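Local coordinates for uncharacterized protein (Bacteroides uniformis, PDB 4K61), which is of unknown function but belongs to the DUF2874 family, with a sequence resembling PepSY-like putative beta-lactamase inhibitors, at residues 91-103 with 111-123. Numbering follows the deposited sequence. Where two conformers were deposited one is given.
Sequences FPKWQSIVAVEVG and YQILFTPTGEIIR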
loop_
_atom_site.group_PDB
_atom_site.type_symbol
_atom_site.label_atom_id
_atom_site.label_comp_id
_atom_site.label_asym_id
_atom_site.label_seq_id
_atom_site.Cartn_x
_atom_site.Cartn_y
_atom_site.Cartn_z
ATOM N N PHE A 91 4.070 8.440 2.395
ATOM C CA PHE A 91 5.534 8.535 2.537
ATOM C C PHE A 91 5.874 9.761 3.356
ATOM O O PHE A 91 5.127 10.743 3.358
ATOM C CB PHE A 91 6.208 8.718 1.182
ATOM C CG PHE A 91 5.846 7.710 0.155
ATOM C CD1 PHE A 91 6.430 6.460 0.146
ATOM C CD2 PHE A 91 4.936 8.031 -0.844
ATOM C CE1 PHE A 91 6.114 5.540 -0.824
ATOM C CE2 PHE A 91 4.618 7.124 -1.815
ATOM C CZ PHE A 91 5.190 5.872 -1.814
ATOM N N PRO A 92 7.056 9.748 4.016
ATOM C CA PRO A 92 7.383 10.885 4.843
ATOM C C PRO A 92 7.682 12.132 4.029
ATOM O O PRO A 92 7.380 13.223 4.485
ATOM C CB PRO A 92 8.610 10.416 5.640
ATOM C CG PRO A 92 9.146 9.250 4.893
ATOM C CD PRO A 92 7.967 8.613 4.227
ATOM N N LYS A 93 8.227 11.974 2.821
ATOM C CA LYS A 93 8.661 13.136 2.035
ATOM C C LYS A 93 8.169 13.198 0.590
ATOM O O LYS A 93 8.552 14.094 -0.140
ATOM C CB LYS A 93 10.191 13.204 2.029
ATOM C CG LYS A 93 10.791 13.302 3.423
ATOM C CD LYS A 93 12.308 13.389 3.389
ATOM C CE LYS A 93 12.887 13.290 4.789
ATOM N NZ LYS A 93 14.355 13.572 4.771
ATOM N N TRP A 94 7.351 12.247 0.168
ATOM C CA TRP A 94 6.831 12.242 -1.204
ATOM C C TRP A 94 5.327 12.311 -1.198
ATOM O O TRP A 94 4.698 12.034 -0.174
ATOM C CB TRP A 94 7.225 10.972 -1.912
ATOM C CG TRP A 94 8.672 10.617 -1.809
ATOM C CD1 TRP A 94 9.744 11.465 -1.615
ATOM C CD2 TRP A 94 9.224 9.316 -1.965
ATOM N NE1 TRP A 94 10.904 10.746 -1.604
ATOM C CE2 TRP A 94 10.620 9.428 -1.813
ATOM C CE3 TRP A 94 8.678 8.066 -2.178
ATOM C CZ2 TRP A 94 11.471 8.330 -1.907
ATOM C CZ3 TRP A 94 9.512 6.978 -2.265
ATOM C CH2 TRP A 94 10.898 7.111 -2.128
ATOM N N GLN A 95 4.753 12.644 -2.357
ATOM C CA GLN A 95 3.284 12.683 -2.525
ATOM C C GLN A 95 2.666 11.305 -2.344
ATOM O O GLN A 95 3.232 10.268 -2.730
ATOM C CB GLN A 95 2.868 13.233 -3.911
ATOM C CG GLN A 95 1.368 13.503 -4.057
ATOM C CD GLN A 95 1.038 14.290 -5.318
ATOM O OE1 GLN A 95 0.553 15.399 -5.252
ATOM N NE2 GLN A 95 1.300 13.700 -6.477
ATOM N N SER A 96 1.469 11.295 -1.776
ATOM C CA SER A 96 0.739 10.035 -1.606
ATOM C C SER A 96 0.256 9.474 -2.960
ATOM O O SER A 96 0.147 10.172 -3.968
ATOM C CB SER A 96 -0.459 10.230 -0.687
ATOM O OG SER A 96 -0.010 10.609 0.603
ATOM N N ILE A 97 -0.054 8.194 -2.947
ATOM C CA ILE A 97 -0.467 7.451 -4.143
ATOM C C ILE A 97 -1.669 6.602 -3.807
ATOM O O ILE A 97 -1.697 5.971 -2.734
ATOM C CB ILE A 97 0.683 6.545 -4.638
ATOM C CG1 ILE A 97 1.838 7.391 -5.166
ATOM C CG2 ILE A 97 0.191 5.560 -5.700
ATOM C CD1 ILE A 97 3.087 6.555 -5.421
ATOM N N VAL A 98 -2.664 6.544 -4.712
ATOM C CA VAL A 98 -3.696 5.514 -4.640
ATOM C C VAL A 98 -3.286 4.366 -5.576
ATOM O O VAL A 98 -3.166 4.569 -6.787
ATOM C CB VAL A 98 -5.095 5.996 -5.059
ATOM C CG1 VAL A 98 -6.134 4.909 -4.842
ATOM C CG2 VAL A 98 -5.495 7.239 -4.292
ATOM N N ALA A 99 -3.061 3.183 -5.016
ATOM C CA ALA A 99 -2.670 2.031 -5.807
ATOM C C ALA A 99 -3.901 1.144 -5.996
ATOM O O ALA A 99 -4.546 0.690 -5.016
ATOM C CB ALA A 99 -1.557 1.265 -5.139
ATOM N N VAL A 100 -4.271 0.932 -7.254
ATOM C CA VAL A 100 -5.451 0.115 -7.565
ATOM C C VAL A 100 -5.011 -1.139 -8.312
ATOM O O VAL A 100 -4.266 -1.051 -9.288
ATOM C CB VAL A 100 -6.436 0.876 -8.453
ATOM C CG1 VAL A 100 -7.598 -0.023 -8.791
ATOM C CG2 VAL A 100 -6.881 2.149 -7.758
ATOM N N GLU A 101 -5.455 -2.306 -7.846
ATOM C CA GLU A 101 -5.185 -3.552 -8.562
ATOM C C GLU A 101 -6.469 -4.074 -9.173
ATOM O O GLU A 101 -7.489 -4.168 -8.477
ATOM C CB GLU A 101 -4.561 -4.623 -7.672
ATOM C CG GLU A 101 -4.089 -5.799 -8.516
ATOM C CD GLU A 101 -3.050 -6.688 -7.834
ATOM O OE1 GLU A 101 -2.326 -6.195 -6.934
ATOM O OE2 GLU A 101 -2.918 -7.866 -8.254
ATOM N N VAL A 102 -6.410 -4.407 -10.465
ATOM C CA VAL A 102 -7.558 -4.975 -11.165
ATOM C C VAL A 102 -7.226 -6.333 -11.761
ATOM O O VAL A 102 -6.097 -6.538 -12.227
ATOM C CB VAL A 102 -8.066 -4.065 -12.285
ATOM C CG1 VAL A 102 -8.564 -2.758 -11.708
ATOM C CG2 VAL A 102 -6.994 -3.789 -13.331
ATOM N N GLY A 103 -8.230 -7.207 -11.800
ATOM C CA GLY A 103 -8.170 -8.484 -12.502
ATOM C C GLY A 103 -9.068 -8.330 -13.724
ATOM O O GLY A 103 -10.151 -7.775 -13.626
ATOM N N TYR A 111 -3.395 -6.028 -13.237
ATOM C CA TYR A 111 -2.700 -4.748 -13.418
ATOM C C TYR A 111 -2.722 -3.956 -12.134
ATOM O O TYR A 111 -3.704 -4.015 -11.359
ATOM C CB TYR A 111 -3.335 -3.888 -14.520
ATOM C CG TYR A 111 -3.296 -4.508 -15.884
ATOM C CD1 TYR A 111 -2.114 -4.520 -16.631
ATOM C CD2 TYR A 111 -4.417 -5.095 -16.435
ATOM C CE1 TYR A 111 -2.048 -5.121 -17.885
ATOM C CE2 TYR A 111 -4.369 -5.681 -17.701
ATOM C CZ TYR A 111 -3.183 -5.688 -18.417
ATOM O OH TYR A 111 -3.140 -6.271 -19.655
ATOM N N GLN A 112 -1.635 -3.248 -11.884
ATOM C CA GLN A 112 -1.568 -2.294 -10.810
ATOM C C GLN A 112 -1.418 -0.898 -11.398
ATOM O O GLN A 112 -0.470 -0.632 -12.175
ATOM C CB GLN A 112 -0.410 -2.590 -9.901
ATOM C CG GLN A 112 -0.250 -1.586 -8.759
ATOM C CD GLN A 112 1.095 -1.772 -8.073
ATOM O OE1 GLN A 112 2.152 -1.347 -8.587
ATOM N NE2 GLN A 112 1.059 -2.393 -6.917
ATOM N N ILE A 113 -2.307 -0.006 -11.001
ATOM C CA ILE A 113 -2.310 1.370 -11.509
ATOM C C ILE A 113 -2.103 2.324 -10.334
ATOM O O ILE A 113 -2.812 2.242 -9.311
ATOM C CB ILE A 113 -3.663 1.679 -12.217
ATOM C CG1 ILE A 113 -4.038 0.594 -13.246
ATOM C CG2 ILE A 113 -3.599 3.029 -12.912
ATOM C CD1 ILE A 113 -5.063 -0.398 -12.748
ATOM N N LEU A 114 -1.143 3.240 -10.488
ATOM C CA LEU A 114 -0.797 4.220 -9.464
ATOM C C LEU A 114 -1.323 5.584 -9.885
ATOM O O LEU A 114 -1.026 6.046 -10.963
ATOM C CB LEU A 114 0.689 4.261 -9.244
ATOM C CG LEU A 114 1.379 2.936 -8.959
ATOM C CD1 LEU A 114 2.855 3.203 -8.667
ATOM C CD2 LEU A 114 0.713 2.185 -7.812
ATOM N N PHE A 115 -2.166 6.156 -9.020
ATOM C CA PHE A 115 -2.765 7.445 -9.228
ATOM C C PHE A 115 -2.236 8.447 -8.201
ATOM O O PHE A 115 -2.052 8.101 -7.020
ATOM C CB PHE A 115 -4.271 7.368 -9.006
ATOM C CG PHE A 115 -5.011 6.520 -9.986
ATOM C CD1 PHE A 115 -5.195 5.165 -9.762
ATOM C CD2 PHE A 115 -5.564 7.091 -11.130
ATOM C CE1 PHE A 115 -5.943 4.400 -10.650
ATOM C CE2 PHE A 115 -6.262 6.333 -12.032
ATOM C CZ PHE A 115 -6.468 4.989 -11.798
ATOM N N THR A 116 -2.057 9.700 -8.604
ATOM C CA THR A 116 -1.912 10.773 -7.637
ATOM C C THR A 116 -3.286 11.011 -6.975
ATOM O O THR A 116 -4.313 10.552 -7.488
ATOM C CB THR A 116 -1.489 12.095 -8.301
ATOM O OG1 THR A 116 -2.523 12.547 -9.175
ATOM C CG2 THR A 116 -0.216 11.897 -9.095
ATOM N N PRO A 117 -3.304 11.745 -5.857
ATOM C CA PRO A 117 -4.597 11.975 -5.201
ATOM C C PRO A 117 -5.576 12.789 -6.053
ATOM O O PRO A 117 -6.780 12.768 -5.786
ATOM C CB PRO A 117 -4.200 12.716 -3.917
ATOM C CG PRO A 117 -2.784 12.298 -3.657
ATOM C CD PRO A 117 -2.188 12.245 -5.036
ATOM N N THR A 118 -5.084 13.494 -7.070
ATOM C CA THR A 118 -5.950 14.234 -7.992
ATOM C C THR A 118 -6.278 13.445 -9.264
ATOM O O THR A 118 -6.838 13.984 -10.197
ATOM C CB THR A 118 -5.331 15.608 -8.370
ATOM O OG1 THR A 118 -3.976 15.452 -8.811
ATOM C CG2 THR A 118 -5.357 16.555 -7.175
ATOM N N GLY A 119 -5.902 12.177 -9.314
ATOM C CA GLY A 119 -6.324 11.271 -10.387
ATOM C C GLY A 119 -5.452 11.149 -11.613
ATOM O O GLY A 119 -5.833 10.481 -12.587
ATOM N N GLU A 120 -4.248 11.706 -11.572
ATOM C CA GLU A 120 -3.352 11.511 -12.692
ATOM C C GLU A 120 -2.723 10.128 -12.555
ATOM O O GLU A 120 -2.311 9.742 -11.474
ATOM C CB GLU A 120 -2.304 12.597 -12.732
ATOM C CG GLU A 120 -2.912 13.939 -13.152
ATOM C CD GLU A 120 -3.480 14.727 -11.996
ATOM O OE1 GLU A 120 -2.962 14.578 -10.870
ATOM O OE2 GLU A 120 -4.420 15.545 -12.231
ATOM N N ILE A 121 -2.659 9.395 -13.656
ATOM C CA ILE A 121 -1.999 8.106 -13.647
ATOM C C ILE A 121 -0.510 8.317 -13.793
ATOM O O ILE A 121 -0.082 8.871 -14.793
ATOM C CB ILE A 121 -2.497 7.222 -14.775
ATOM C CG1 ILE A 121 -3.982 6.891 -14.540
ATOM C CG2 ILE A 121 -1.691 5.922 -14.823
ATOM C CD1 ILE A 121 -4.634 6.217 -15.711
ATOM N N ILE A 122 0.283 7.830 -12.835
ATOM C CA ILE A 122 1.716 7.984 -12.899
ATOM C C ILE A 122 2.444 6.712 -13.371
ATOM O O ILE A 122 3.540 6.788 -13.896
ATOM C CB ILE A 122 2.301 8.535 -11.585
ATOM C CG1 ILE A 122 1.977 7.653 -10.409
ATOM C CG2 ILE A 122 1.730 9.939 -11.310
ATOM C CD1 ILE A 122 2.347 8.279 -9.068
ATOM N N ARG A 123 1.789 5.559 -13.246
ATOM C CA ARG A 123 2.396 4.299 -13.668
ATOM C C ARG A 123 1.309 3.222 -13.712
ATOM O O ARG A 123 0.330 3.258 -12.944
ATOM C CB ARG A 123 3.477 3.897 -12.675
ATOM C CG ARG A 123 4.457 2.854 -13.175
ATOM C CD ARG A 123 5.504 2.599 -12.113
ATOM N NE ARG A 123 6.711 2.020 -12.647
ATOM C CZ ARG A 123 7.776 1.686 -11.925
ATOM N NH1 ARG A 123 7.769 1.858 -10.596
ATOM N NH2 ARG A 123 8.844 1.172 -12.528
HETATM O O HOH W 1 -2.039 15.380 -6.757
HETATM O O HOH W 2 -1.536 -3.306 -6.121
#
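Phe115, Tyr111 and Val100 lose the most surface where strands 97-103 and 111-115 pair as an antiparallel beta hairpin, their axes at 158°. Six backbone hydrogen bonds fix the register, two each in the pairs Val98–Phe115, Val100–Ile113 and Val102–Tyr111; Val100 N to Ile113 O, 2.8 Å, is nearly straight at 174°. All six of these residues turn their side chains to one face of the sheet. With CG beside its own backbone N (chi1 -65°), the Phe115 ring runs along that face toward Val100, whose CG2 lies 3.8 Å from Phe115 CE1 in an oblique approach. Val98 O meets the same ring at its edge, in plane, 3.7 Å from Phe115 CD1. Val102 CG2 contacts Tyr111 CB at 3.8 Å and sits near the plane of the tyrosine ring, at its edge. Ala99 and Leu114 face the other way, with Ala99 CB 3.6 Å from Leu114 CD2. There, in the conformer given, a water links Glu101 OE1 to Gln112 NE2, although Gln112 also bonds Arg125 and the carbonyl of Pro133. Beyond the strand end, Pro117, in the type I turn Thr116–Gly119 that leads into strand 121-126, sets CD 3.3 Å from Ser96 O. Strand 82-90 flanks 97-103 and strand 121-126 flanks 111-115; helix 67-75 packs on the Phe115 face through Val69 and Phe73, while Phe139 of helix 136-139 touches Ile97 and Leu114.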